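Local coordinates for FixK2 protein (Bradyrhizobium japonicum, PDB 4I2O) that binds DNA as a transcription factor of the CRP/FNR superfamily, with a helix-turn-helix that reads bases in the major groove, at a contact of chain A with DNA and the interface of chains A and B. Sequence-based numbering; all coordinates share one arbitrary frame. Chains: chain A/B, FixK2 protein.

Contact 1: a contact of chain A with DNA. Residues chain A 194-196, 199-200. With nucleotides of chain D; nucleotides of chain C.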
ATOM      1  N   THR A 194      12.457   3.978 -13.913  1.00 15.32           N
ATOM      2  CA  THR A 194      13.897   3.647 -14.108  1.00 16.31           C
ATOM      3  C   THR A 194      14.724   4.751 -13.517  1.00 21.04           C
ATOM      4  O   THR A 194      14.270   5.910 -13.351  1.00 18.23           O
ATOM      5  CB  THR A 194      14.275   3.520 -15.640  1.00 16.60           C
ATOM      6  OG1 THR A 194      13.964   4.766 -16.258  1.00 19.24           O
ATOM      7  CG2 THR A 194      13.464   2.411 -16.320  1.00 18.21           C
ATOM      8  N   LEU A 195      15.953   4.395 -13.159  1.00 17.27           N
ATOM      9  CA  LEU A 195      16.880   5.386 -12.633  1.00 19.22           C
ATOM     10  C   LEU A 195      17.164   6.489 -13.672  1.00 17.67           C
ATOM     11  O   LEU A 195      17.372   7.659 -13.284  1.00 20.24           O
ATOM     12  CB  LEU A 195      18.157   4.641 -12.205  1.00 16.77           C
ATOM     13  CG  LEU A 195      19.081   4.041 -13.271  1.00 21.16           C
ATOM     14  CD1 LEU A 195      20.156   5.034 -13.909  1.00 28.76           C
ATOM     15  CD2 LEU A 195      19.828   2.785 -12.779  1.00 25.35           C
ATOM     16  N   GLU A 196      17.107   6.179 -14.969  1.00 17.07           N
ATOM     17  CA  GLU A 196      17.338   7.194 -16.001  1.00 21.51           C
ATOM     18  C   GLU A 196      16.219   8.232 -15.953  1.00 20.35           C
ATOM     19  O   GLU A 196      16.458   9.422 -16.057  1.00 21.42           O
ATOM     20  CB  GLU A 196      17.331   6.566 -17.407  1.00 23.11           C
ATOM     21  CG  GLU A 196      18.534   5.705 -17.699  1.00 23.90           C
ATOM     22  CD  GLU A 196      18.270   4.223 -17.542  1.00 30.74           C
ATOM     23  OE1 GLU A 196      17.516   3.825 -16.587  1.00 24.86           O
ATOM     24  OE2 GLU A 196      18.783   3.466 -18.418  1.00 39.80           O
ATOM     25  N   SER A 199      16.802  10.366 -13.016  1.00 18.90           N
ATOM     26  CA  SER A 199      17.912  11.331 -13.310  1.00 21.39           C
ATOM     27  C   SER A 199      17.419  12.515 -14.145  1.00 24.60           C
ATOM     28  O   SER A 199      17.749  13.682 -13.857  1.00 22.26           O
ATOM     29  CB  SER A 199      19.002  10.600 -14.097  1.00 21.78           C
ATOM     30  OG  SER A 199      20.168  11.409 -14.285  1.00 23.27           O
ATOM     31  N   ARG A 200      16.624  12.233 -15.193  1.00 24.84           N
ATOM     32  CA  ARG A 200      16.161  13.290 -16.073  1.00 21.71           C
ATOM     33  C   ARG A 200      15.281  14.295 -15.374  1.00 20.06           C
ATOM     34  O   ARG A 200      15.388  15.506 -15.636  1.00 23.07           O
ATOM     35  CB  ARG A 200      15.380  12.698 -17.320  1.00 24.23           C
ATOM     36  CG  ARG A 200      16.191  11.666 -18.121  1.00 27.12           C
ATOM     37  CD  ARG A 200      15.379  11.130 -19.393  1.00 22.65           C
ATOM     38  NE  ARG A 200      15.805   9.776 -19.748  1.00 24.50           N
ATOM     39  CZ  ARG A 200      16.925   9.501 -20.409  1.00 25.69           C
ATOM     40  NH1 ARG A 200      17.756  10.482 -20.801  1.00 26.84           N
ATOM     41  NH2 ARG A 200      17.227   8.231 -20.665  1.00 26.28           N
TER
ATOM     42  P    DT D   8      22.230  12.460 -11.725  1.00 24.53           P
ATOM     43  OP1  DT D   8      22.248  13.862 -11.113  1.00 27.87           O
ATOM     44  OP2  DT D   8      21.120  11.516 -11.816  1.00 21.89           O
ATOM     45  O5'  DT D   8      22.722  12.704 -13.291  1.00 27.03           O
ATOM     46  C5'  DT D   8      23.899  13.500 -13.404  1.00 30.66           C
ATOM     47  C4'  DT D   8      24.260  13.531 -14.877  1.00 34.53           C
ATOM     48  O4'  DT D   8      24.540  12.197 -15.365  1.00 29.16           O
ATOM     49  C3'  DT D   8      23.127  14.038 -15.794  1.00 29.64           C
ATOM     50  O3'  DT D   8      23.744  15.086 -16.497  1.00 34.99           O
ATOM     51  C2'  DT D   8      22.739  12.937 -16.774  1.00 29.71           C
ATOM     52  C1'  DT D   8      23.988  12.095 -16.712  1.00 27.21           C
ATOM     53  N1   DT D   8      23.812  10.596 -16.952  1.00 28.36           N
ATOM     54  C2   DT D   8      24.491   9.951 -17.992  1.00 33.05           C
ATOM     55  O2   DT D   8      25.198  10.516 -18.837  1.00 32.02           O
ATOM     56  N3   DT D   8      24.340   8.602 -18.063  1.00 29.01           N
ATOM     57  C4   DT D   8      23.544   7.817 -17.199  1.00 28.89           C
ATOM     58  O4   DT D   8      23.529   6.593 -17.346  1.00 28.43           O
ATOM     59  C5   DT D   8      22.843   8.526 -16.136  1.00 28.18           C
ATOM     60  C7   DT D   8      21.957   7.755 -15.163  1.00 26.93           C
ATOM     61  C6   DT D   8      23.013   9.873 -16.037  1.00 24.87           C
ATOM     62  P    DT D   9      22.869  16.108 -17.359  1.00 35.53           P
ATOM     63  OP1  DT D   9      23.606  17.386 -17.397  1.00 39.19           O
ATOM     64  OP2  DT D   9      21.468  16.036 -16.880  1.00 40.18           O
ATOM     65  O5'  DT D   9      22.809  15.414 -18.805  1.00 34.38           O
ATOM     66  C5'  DT D   9      24.037  15.387 -19.625  1.00 31.58           C
ATOM     67  C4'  DT D   9      23.684  14.454 -20.760  1.00 37.56           C
ATOM     68  O4'  DT D   9      23.409  13.099 -20.306  1.00 32.82           O
ATOM     69  C3'  DT D   9      22.427  14.847 -21.536  1.00 39.94           C
ATOM     70  O3'  DT D   9      22.917  15.349 -22.783  1.00 42.91           O
ATOM     71  C2'  DT D   9      21.690  13.545 -21.763  1.00 35.18           C
ATOM     72  C1'  DT D   9      22.675  12.481 -21.341  1.00 32.83           C
ATOM     73  N1   DT D   9      22.128  11.218 -20.740  1.00 28.97           N
ATOM     74  C2   DT D   9      22.595  10.023 -21.282  1.00 29.35           C
ATOM     75  O2   DT D   9      23.372   9.948 -22.253  1.00 31.53           O
ATOM     76  N3   DT D   9      22.120   8.888 -20.692  1.00 28.70           N
ATOM     77  C4   DT D   9      21.272   8.819 -19.606  1.00 28.00           C
ATOM     78  O4   DT D   9      20.933   7.725 -19.139  1.00 27.06           O
ATOM     79  C5   DT D   9      20.828  10.086 -19.063  1.00 24.73           C
ATOM     80  C7   DT D   9      19.875  10.072 -17.863  1.00 25.80           C
ATOM     81  C6   DT D   9      21.306  11.216 -19.616  1.00 27.83           C
ATOM     82  P    DG D  10      21.901  15.809 -23.947  1.00 43.95           P
ATOM     83  OP1  DG D  10      22.542  16.940 -24.648  1.00 46.64           O
ATOM     84  OP2  DG D  10      20.535  15.913 -23.400  1.00 42.63           O
ATOM     85  O5'  DG D  10      21.857  14.546 -24.926  1.00 41.72           O
ATOM     86  C5'  DG D  10      23.084  14.099 -25.529  1.00 44.01           C
ATOM     87  C4'  DG D  10      22.699  12.889 -26.373  1.00 46.18           C
ATOM     88  O4'  DG D  10      22.432  11.743 -25.504  1.00 37.36           O
ATOM     89  C3'  DG D  10      21.477  13.072 -27.294  1.00 46.50           C
ATOM     90  O3'  DG D  10      21.945  12.628 -28.544  1.00 45.29           O
ATOM     91  C2'  DG D  10      20.442  12.136 -26.696  1.00 42.91           C
ATOM     92  C1'  DG D  10      21.304  11.064 -26.049  1.00 37.19           C
ATOM     93  N9   DG D  10      20.667  10.331 -24.929  1.00 30.30           N
ATOM     94  C8   DG D  10      20.124  10.829 -23.757  1.00 27.94           C
ATOM     95  N7   DG D  10      19.660   9.896 -22.974  1.00 26.57           N
ATOM     96  C5   DG D  10      19.947   8.705 -23.642  1.00 26.85           C
ATOM     97  C6   DG D  10      19.715   7.375 -23.261  1.00 28.75           C
ATOM     98  O6   DG D  10      19.209   6.987 -22.196  1.00 28.72           O
ATOM     99  N1   DG D  10      20.187   6.473 -24.205  1.00 28.68           N
ATOM    100  C2   DG D  10      20.780   6.831 -25.400  1.00 32.87           C
ATOM    101  N2   DG D  10      21.142   5.822 -26.219  1.00 35.18           N
ATOM    102  N3   DG D  10      21.051   8.092 -25.756  1.00 30.55           N
ATOM    103  C4   DG D  10      20.567   8.968 -24.854  1.00 26.63           C
ATOM    104  P    DA D  11      21.021  12.643 -29.851  1.00 45.94           P
ATOM    105  OP1  DA D  11      21.892  13.044 -30.989  1.00 50.22           O
ATOM    106  OP2  DA D  11      19.746  13.353 -29.575  1.00 43.25           O
ATOM    107  O5'  DA D  11      20.610  11.108 -30.037  1.00 41.14           O
ATOM    108  C5'  DA D  11      21.600  10.090 -30.313  1.00 44.12           C
ATOM    109  C4'  DA D  11      20.863   8.795 -30.616  1.00 40.35           C
ATOM    110  O4'  DA D  11      20.301   8.311 -29.371  1.00 35.88           O
ATOM    111  C3'  DA D  11      19.681   8.930 -31.565  1.00 35.63           C
ATOM    112  O3'  DA D  11      19.880   7.857 -32.516  1.00 37.31           O
ATOM    113  C2'  DA D  11      18.430   8.835 -30.657  1.00 31.42           C
ATOM    114  C1'  DA D  11      18.947   7.954 -29.529  1.00 34.33           C
ATOM    115  N9   DA D  11      18.363   8.254 -28.240  1.00 28.11           N
ATOM    116  C8   DA D  11      18.167   9.493 -27.667  1.00 32.11           C
ATOM    117  N7   DA D  11      17.647   9.435 -26.455  1.00 32.69           N
ATOM    118  C5   DA D  11      17.460   8.064 -26.250  1.00 25.41           C
ATOM    119  C6   DA D  11      16.965   7.351 -25.156  1.00 25.24           C
ATOM    120  N6   DA D  11      16.512   7.993 -24.068  1.00 23.13           N
ATOM    121  N1   DA D  11      16.933   5.982 -25.266  1.00 26.41           N
ATOM    122  C2   DA D  11      17.426   5.390 -26.382  1.00 25.70           C
ATOM    123  N3   DA D  11      17.935   5.992 -27.476  1.00 26.93           N
ATOM    124  C4   DA D  11      17.892   7.324 -27.330  1.00 26.82           C
TER
ATOM    125  P    DT C  20      12.502  -1.496 -19.254  1.00 28.60           P
ATOM    126  OP1  DT C  20      11.896  -2.865 -19.315  1.00 30.50           O
ATOM    127  OP2  DT C  20      13.323  -1.007 -18.092  1.00 30.37           O
ATOM    128  O5'  DT C  20      13.513  -1.275 -20.508  1.00 27.61           O
ATOM    129  C5'  DT C  20      12.963  -1.620 -21.850  1.00 26.20           C
ATOM    130  C4'  DT C  20      14.045  -1.197 -22.846  1.00 26.55           C
ATOM    131  O4'  DT C  20      14.218   0.204 -22.705  1.00 27.19           O
ATOM    132  C3'  DT C  20      15.420  -1.742 -22.598  1.00 28.27           C
ATOM    133  O3'  DT C  20      15.673  -2.464 -23.805  1.00 38.11           O
ATOM    134  C2'  DT C  20      16.415  -0.572 -22.500  1.00 29.32           C
ATOM    135  C1'  DT C  20      15.538   0.515 -23.116  1.00 26.78           C
ATOM    136  N1   DT C  20      15.707   1.946 -22.756  1.00 26.49           N
ATOM    137  C2   DT C  20      16.032   2.868 -23.749  1.00 28.11           C
ATOM    138  O2   DT C  20      16.231   2.573 -24.909  1.00 32.88           O
ATOM    139  N3   DT C  20      16.113   4.159 -23.345  1.00 24.85           N
ATOM    140  C4   DT C  20      15.959   4.565 -22.041  1.00 24.47           C
ATOM    141  O4   DT C  20      16.015   5.715 -21.688  1.00 20.87           O
ATOM    142  C5   DT C  20      15.619   3.597 -21.062  1.00 21.79           C
ATOM    143  C7   DT C  20      15.488   4.104 -19.628  1.00 26.36           C
ATOM    144  C6   DT C  20      15.547   2.331 -21.445  1.00 26.18           C
ATOM    145  P    DC C  21      16.959  -3.395 -23.940  1.00 47.45           P
ATOM    146  OP1  DC C  21      16.611  -4.500 -24.850  1.00 45.42           O
ATOM    147  OP2  DC C  21      17.558  -3.554 -22.575  1.00 50.41           O
ATOM    148  O5'  DC C  21      18.024  -2.462 -24.727  1.00 49.43           O
ATOM    149  C5'  DC C  21      17.637  -1.948 -26.002  1.00 50.85           C
ATOM    150  C4'  DC C  21      18.694  -0.982 -26.496  1.00 53.27           C
ATOM    151  O4'  DC C  21      18.560   0.296 -25.826  1.00 50.06           O
ATOM    152  C3'  DC C  21      20.130  -1.436 -26.247  1.00 57.52           C
ATOM    153  O3'  DC C  21      20.781  -1.143 -27.487  1.00 64.65           O
ATOM    154  C2'  DC C  21      20.610  -0.557 -25.086  1.00 55.61           C
ATOM    155  C1'  DC C  21      19.839   0.718 -25.371  1.00 45.69           C
ATOM    156  N1   DC C  21      19.650   1.588 -24.222  1.00 48.41           N
ATOM    157  C2   DC C  21      19.819   2.952 -24.449  1.00 49.60           C
ATOM    158  O2   DC C  21      20.104   3.327 -25.594  1.00 54.96           O
ATOM    159  N3   DC C  21      19.646   3.814 -23.428  1.00 37.27           N
ATOM    160  C4   DC C  21      19.327   3.347 -22.219  1.00 32.69           C
ATOM    161  N4   DC C  21      19.140   4.242 -21.277  1.00 27.24           N
ATOM    162  C5   DC C  21      19.140   1.958 -21.953  1.00 35.58           C
ATOM    163  C6   DC C  21      19.333   1.116 -22.980  1.00 40.04           C
TER

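Contact 2: the interface of chains A and B. Residues chain A 73, 83, 101-102; chain B 146-147, 149.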
ATOM      1  N   LYS A  73       9.927  -5.807  -2.312  1.00 20.49           N
ATOM      2  CA  LYS A  73       9.465  -7.105  -2.765  1.00 22.42           C
ATOM      3  C   LYS A  73      10.085  -7.315  -4.119  1.00 20.75           C
ATOM      4  O   LYS A  73      10.246  -6.352  -4.859  1.00 22.18           O
ATOM      5  CB  LYS A  73       7.926  -7.101  -2.937  1.00 20.83           C
ATOM      6  CG  LYS A  73       7.168  -6.952  -1.593  1.00 37.61           C
ATOM      7  CD  LYS A  73       5.644  -7.023  -1.746  1.00 38.58           C
ATOM      8  CE  LYS A  73       5.161  -8.453  -1.690  1.00 43.14           C
ATOM      9  NZ  LYS A  73       5.264  -9.068  -0.326  1.00 39.13           N
ATOM     10  N   GLY A  83       9.047  -0.629  -1.005  1.00 21.64           N
ATOM     11  CA  GLY A  83       7.842  -0.188  -0.356  1.00 20.00           C
ATOM     12  C   GLY A  83       8.097   0.933   0.608  1.00 21.32           C
ATOM     13  O   GLY A  83       7.204   1.767   0.848  1.00 20.66           O
ATOM     14  N   ARG A 101       6.727  -9.578   5.445  1.00 32.33           N
ATOM     15  CA  ARG A 101       6.090  -9.589   4.142  1.00 29.77           C
ATOM     16  C   ARG A 101       6.935  -8.877   3.103  1.00 31.63           C
ATOM     17  O   ARG A 101       6.623  -8.952   1.908  1.00 31.59           O
ATOM     18  CB  ARG A 101       4.683  -8.968   4.216  1.00 35.12           C
ATOM     19  CG  ARG A 101       3.753  -9.668   5.199  1.00 40.48           C
ATOM     20  CD  ARG A 101       3.501 -11.088   4.736  1.00 50.80           C
ATOM     21  N   LEU A 102       7.991  -8.184   3.547  1.00 25.30           N
ATOM     22  CA  LEU A 102       8.940  -7.537   2.673  1.00 24.36           C
ATOM     23  C   LEU A 102      10.325  -7.947   3.182  1.00 22.82           C
ATOM     24  O   LEU A 102      10.483  -8.238   4.365  1.00 27.80           O
ATOM     25  CB  LEU A 102       8.836  -5.995   2.730  1.00 24.09           C
ATOM     26  CG  LEU A 102       7.716  -5.407   1.829  1.00 37.91           C
ATOM     27  CD1 LEU A 102       6.396  -5.575   2.501  1.00 41.96           C
ATOM     28  CD2 LEU A 102       7.890  -3.960   1.474  1.00 37.18           C
TER
ATOM     29  N   GLU B 146       0.708  -3.643   0.300  1.00 15.51           N
ATOM     30  CA  GLU B 146       2.133  -3.978  -0.070  1.00 15.67           C
ATOM     31  C   GLU B 146       2.201  -4.787  -1.370  1.00 21.12           C
ATOM     32  O   GLU B 146       2.944  -4.473  -2.325  1.00 18.08           O
ATOM     33  CB  GLU B 146       2.814  -4.765   1.061  1.00 23.68           C
ATOM     34  CG  GLU B 146       3.053  -3.881   2.303  1.00 27.92           C
ATOM     35  CD  GLU B 146       3.492  -4.635   3.556  1.00 28.71           C
ATOM     36  OE1 GLU B 146       3.290  -5.868   3.669  1.00 25.64           O
ATOM     37  OE2 GLU B 146       4.097  -3.991   4.458  1.00 28.09           O
ATOM     38  N   ASP B 147       1.398  -5.842  -1.441  1.00 16.66           N
ATOM     39  CA  ASP B 147       1.306  -6.595  -2.725  1.00 15.97           C
ATOM     40  C   ASP B 147       0.826  -5.705  -3.852  1.00 17.09           C
ATOM     41  O   ASP B 147       1.283  -5.831  -5.027  1.00 17.94           O
ATOM     42  CB  ASP B 147       0.277  -7.746  -2.590  1.00 22.95           C
ATOM     43  CG  ASP B 147       0.753  -8.875  -1.697  1.00 35.04           C
ATOM     44  OD1 ASP B 147       1.957  -8.971  -1.392  1.00 34.35           O
ATOM     45  OD2 ASP B 147      -0.096  -9.714  -1.311  1.00 32.14           O
ATOM     46  N   MET B 149       1.185  -2.445  -4.127  1.00 15.85           N
ATOM     47  CA  MET B 149       2.273  -1.557  -4.629  1.00 17.18           C
ATOM     48  C   MET B 149       3.190  -2.240  -5.643  1.00 16.81           C
ATOM     49  O   MET B 149       3.665  -1.627  -6.632  1.00 16.75           O
ATOM     50  CB  MET B 149       3.122  -1.051  -3.443  1.00 17.47           C
ATOM     51  CG  MET B 149       2.365  -0.014  -2.595  1.00 19.07           C
ATOM     52  SD  MET B 149       3.420   0.661  -1.289  1.00 22.03           S
ATOM     53  CE  MET B 149       3.791  -0.776  -0.308  1.00 29.66           C
TER

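Contact 3: the interface of chains A and B. Residues chain A 80-81, 188-189, 192-193; chain B 153-154.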
ATOM      1  N   ARG A  80      11.964  -5.033  -8.973  1.00 20.46           N
ATOM      2  CA  ARG A  80      11.946  -4.798  -7.526  1.00 17.06           C
ATOM      3  C   ARG A  80      11.108  -3.557  -7.215  1.00 19.98           C
ATOM      4  O   ARG A  80      11.271  -2.550  -7.900  1.00 19.60           O
ATOM      5  CB  ARG A  80      13.396  -4.506  -7.041  1.00 14.91           C
ATOM      6  CG  ARG A  80      13.381  -4.152  -5.565  1.00 15.03           C
ATOM      7  CD  ARG A  80      14.871  -3.969  -5.120  1.00 17.64           C
ATOM      8  NE  ARG A  80      15.369  -2.725  -5.684  1.00 18.25           N
ATOM      9  CZ  ARG A  80      16.504  -2.126  -5.295  1.00 24.21           C
ATOM     10  NH1 ARG A  80      17.157  -2.578  -4.220  1.00 23.68           N
ATOM     11  NH2 ARG A  80      16.911  -1.024  -5.924  1.00 19.97           N
ATOM     12  N   GLN A  81      10.165  -3.648  -6.270  1.00 15.82           N
ATOM     13  CA  GLN A  81       9.410  -2.508  -5.794  1.00 14.75           C
ATOM     14  C   GLN A  81       9.913  -2.274  -4.382  1.00 18.29           C
ATOM     15  O   GLN A  81       9.792  -3.172  -3.503  1.00 20.38           O
ATOM     16  CB  GLN A  81       7.874  -2.792  -5.791  1.00 14.34           C
ATOM     17  CG  GLN A  81       7.129  -1.628  -5.139  1.00 19.11           C
ATOM     18  CD  GLN A  81       7.223  -0.356  -5.929  1.00 21.88           C
ATOM     19  OE1 GLN A  81       7.084  -0.369  -7.180  1.00 22.99           O
ATOM     20  NE2 GLN A  81       7.385   0.784  -5.215  1.00 18.77           N
ATOM     21  N   GLY A 188      14.350   4.994  -8.242  1.00 17.08           N
ATOM     22  CA  GLY A 188      13.419   4.521  -9.290  1.00 14.08           C
ATOM     23  C   GLY A 188      12.610   3.330  -8.772  1.00 20.51           C
ATOM     24  O   GLY A 188      11.417   3.304  -9.033  1.00 16.23           O
ATOM     25  N   ASP A 189      13.218   2.349  -8.075  1.00 20.37           N
ATOM     26  CA  ASP A 189      12.427   1.195  -7.565  1.00 19.66           C
ATOM     27  C   ASP A 189      11.457   1.531  -6.456  1.00 16.02           C
ATOM     28  O   ASP A 189      10.460   0.817  -6.294  1.00 17.34           O
ATOM     29  CB  ASP A 189      13.319  -0.035  -7.149  1.00 16.31           C
ATOM     30  CG  ASP A 189      14.016  -0.647  -8.325  1.00 16.84           C
ATOM     31  OD1 ASP A 189      13.504  -0.489  -9.464  1.00 19.12           O
ATOM     32  OD2 ASP A 189      15.010  -1.399  -8.123  1.00 18.00           O
ATOM     33  N   GLY A 192       8.533   3.274  -8.951  1.00 12.76           N
ATOM     34  CA  GLY A 192       7.974   2.564 -10.115  1.00 13.04           C
ATOM     35  C   GLY A 192       8.529   3.115 -11.412  1.00 18.99           C
ATOM     36  O   GLY A 192       7.863   3.080 -12.448  1.00 17.15           O
ATOM     37  N   LEU A 193       9.761   3.636 -11.371  1.00 14.58           N
ATOM     38  CA  LEU A 193      10.427   4.290 -12.574  1.00 13.65           C
ATOM     39  C   LEU A 193      11.821   3.715 -12.759  1.00 18.51           C
ATOM     40  O   LEU A 193      12.331   3.051 -11.879  1.00 17.92           O
ATOM     41  CB  LEU A 193      10.602   5.836 -12.341  1.00 14.26           C
ATOM     42  CG  LEU A 193       9.301   6.636 -12.103  1.00 14.34           C
ATOM     43  CD1 LEU A 193       9.651   8.082 -11.676  1.00 17.80           C
ATOM     44  CD2 LEU A 193       8.473   6.609 -13.439  1.00 15.63           C
TER
ATOM     45  N   GLY B 153       3.663  -0.739  -9.243  1.00 15.87           N
ATOM     46  CA  GLY B 153       4.976  -0.237  -9.628  1.00 15.69           C
ATOM     47  C   GLY B 153       5.690  -1.088 -10.659  1.00 16.38           C
ATOM     48  O   GLY B 153       6.504  -0.582 -11.481  1.00 17.06           O
ATOM     49  N   ARG B 154       5.414  -2.384 -10.680  1.00 14.93           N
ATOM     50  CA  ARG B 154       6.296  -3.262 -11.440  1.00 15.17           C
ATOM     51  C   ARG B 154       5.661  -4.244 -12.461  1.00 17.55           C
ATOM     52  O   ARG B 154       6.378  -4.736 -13.355  1.00 17.44           O
ATOM     53  CB  ARG B 154       7.267  -4.028 -10.486  1.00 15.55           C
ATOM     54  CG  ARG B 154       8.231  -3.061  -9.776  1.00 18.46           C
ATOM     55  CD  ARG B 154       9.244  -2.586 -10.836  1.00 20.22           C
ATOM     56  NE  ARG B 154      10.210  -1.517 -10.462  1.00 18.63           N
ATOM     57  CZ  ARG B 154      10.294  -0.346 -11.096  1.00 21.01           C
ATOM     58  NH1 ARG B 154       9.366  -0.051 -12.024  1.00 14.97           N
ATOM     59  NH2 ARG B 154      11.313   0.486 -10.856  1.00 17.36           N
TER
HETATM   60  O   HOH W   1       6.071   1.188 -13.539  1.00 31.31           O

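Contact 1: a contact of chain A with DNA
A:Ser199, in the second turn of the recognition helix, helix 195-207 of the CRP-type helix-turn-helix, meets the phosphate of DT8 of chain D. Its OG stands anti to the backbone N (chi1 -173°), which carries the hydroxyl out to the strand, where it gives a hydrogen bond to the phosphate oxygen OP2 of DT8 at 2.6 Å. The thymine methyl of the same nucleotide, C7, is touched by CD1 of A:Leu195 at 3.5 Å. One step on, DT9 of chain D is met through its ring and methyl: NH1 of A:Arg200 lies over the pyrimidine as a cation-pi contact, and C7 lies against one face of the guanidinium, toward the rim. The A:Arg200 chain, extended from CG to NE, then arrives end-on at the Hoogsteen edge of DG10 of chain D. Here A:Arg200 NH1 bonds N7 of DG10 at 2.9 Å and NH2 bonds its O6 at 2.8 Å, a two-point fit suited to guanine; O6 lies in the guanidinium plane, whereas N7 is tilted 18° from it. On the complementary strand, C7 of DT20 of chain C lies 3.5 Å from CD of A:Glu196, and O4 of the same base takes a weak bond from A:Arg200 NH2. The following nucleotide, DC21 of chain C, pairs with DG10 and turns its N4 amino group to OE2 of A:Glu196 in a nearly straight bond of 3.0 Å, which meets the carboxylate on its anti side, tilted out of plane.

Contact 2: the interface of chains A and B
A:Lys73, on strand 69-74 of the cyclic nucleotide-binding-type domain, reaches over to B:Glu146 and B:Asp147 on helix 128-154, the long dimerisation helix typical of CRP/FNR proteins, within the two-fold interface of the deposited dimer. CB leads to CG, which lies anti to the carbonyl carbon, and the chain bends twice near its end (chi3 87°, chi4 71°). CD of A:Lys73 passes the backbone O of B:Glu146 at 3.8 Å. CE then comes up to the carboxylate oxygen OD1 of B:Asp147, and A:Lys73 NZ forms a rather long salt bridge with that OD1 of B:Asp147 at 3.5 Å. Within chain A, NZ of A:Lys73 also gives a 2.6 Å hydrogen bond to the backbone O of A:Arg101, nearly along the C=O axis, which would help hold it in place. An alanine in place of A:Lys73 would probably leave the B:Asp147 carboxylate without its cationic mate, the A:Arg101 carbonyl without its donor and a gap beside the B:Glu146 backbone. Next to this pair, the extended side chain of B:Glu146 crosses A:Leu102 obliquely, methyl CD1 of the leucine packing closely against the carboxylate carbon CD at 3.2 Å. OE1 of B:Glu146 also touches CB of A:Arg101, whose side chain is modelled incompletely. OE1 of B:Glu146 stays 5.5 Å from A:Lys73 NZ, where the opposite charges may still attract. Farther along the helix, the methyl CE of B:Met149 rests 4.1 Å from CA of A:Gly83.

Contact 3: the interface of chains A and B
B:Arg154 crosses the dimer interface to A:Asp189 and to backbone oxygens of chain A, a cationic tip received by several acceptors. NH2 of B:Arg154 joins the carboxylate oxygen OD1 of A:Asp189 in a salt bridge of 2.8 Å, using the anti lone pair of OD1. The carboxylate and guanidinium planes stand 88° apart, although OD1 itself lies within the guanidinium plane. The same NH2 of B:Arg154 gives a second bond to the backbone O of A:Leu193 at 2.9 Å, also in that plane but coming from above the plane of the carbonyl. NE of B:Arg154 turns to the backbone O of A:Arg80 at 3.0 Å, likewise approaching from above the carbonyl plane. Bonds from two nitrogens would limit rotation of the guanidinium. CG of B:Arg154 passes A:Gln81 CB at 4.0 Å, and the bend at chi2 (-73°) then turns CD and the guanidinium toward A:Arg80 O and A:Asp189. Around this first shell, A:Asp189 is positioned from behind: A:Arg80 approaches side-on, with NE and NH2 both bonding OD2 of A:Asp189, NE at 2.8 Å. The carboxylate thus sits between two arginines, which would be expected to favour its negative charge. CA of A:Gly192 packs against CZ of B:Arg154. Water 1 lies 2.7 Å from O of B:Gly153 and also bonds O of A:Gly192. In the fold, B:Arg154 closes helix 128-154 of one subunit and meets strand 80-86 of the other, together with helix 184-191 and the following turn, the first helix and turn of its helix-turn-helix.

Contacts 2 and 3 lie along the same two-fold interface, about 11 Å apart, all separations here being between C-alpha centres; both use helix 128-154 of chain B and strand 80-86 of chain A. Contact 3 is about 12 Å from contact 1, and the chain runs directly from one to the other, since A:Leu193 is followed by A:Thr194 and helix 195-207. Contacts 1 and 2 are about 22 Å apart. Contact 3 therefore stands between the dimer helix and the DNA reader, and may help hold the helix-turn-helix in register with the opposite subunit; two-fold symmetry repeats each contact in the other half.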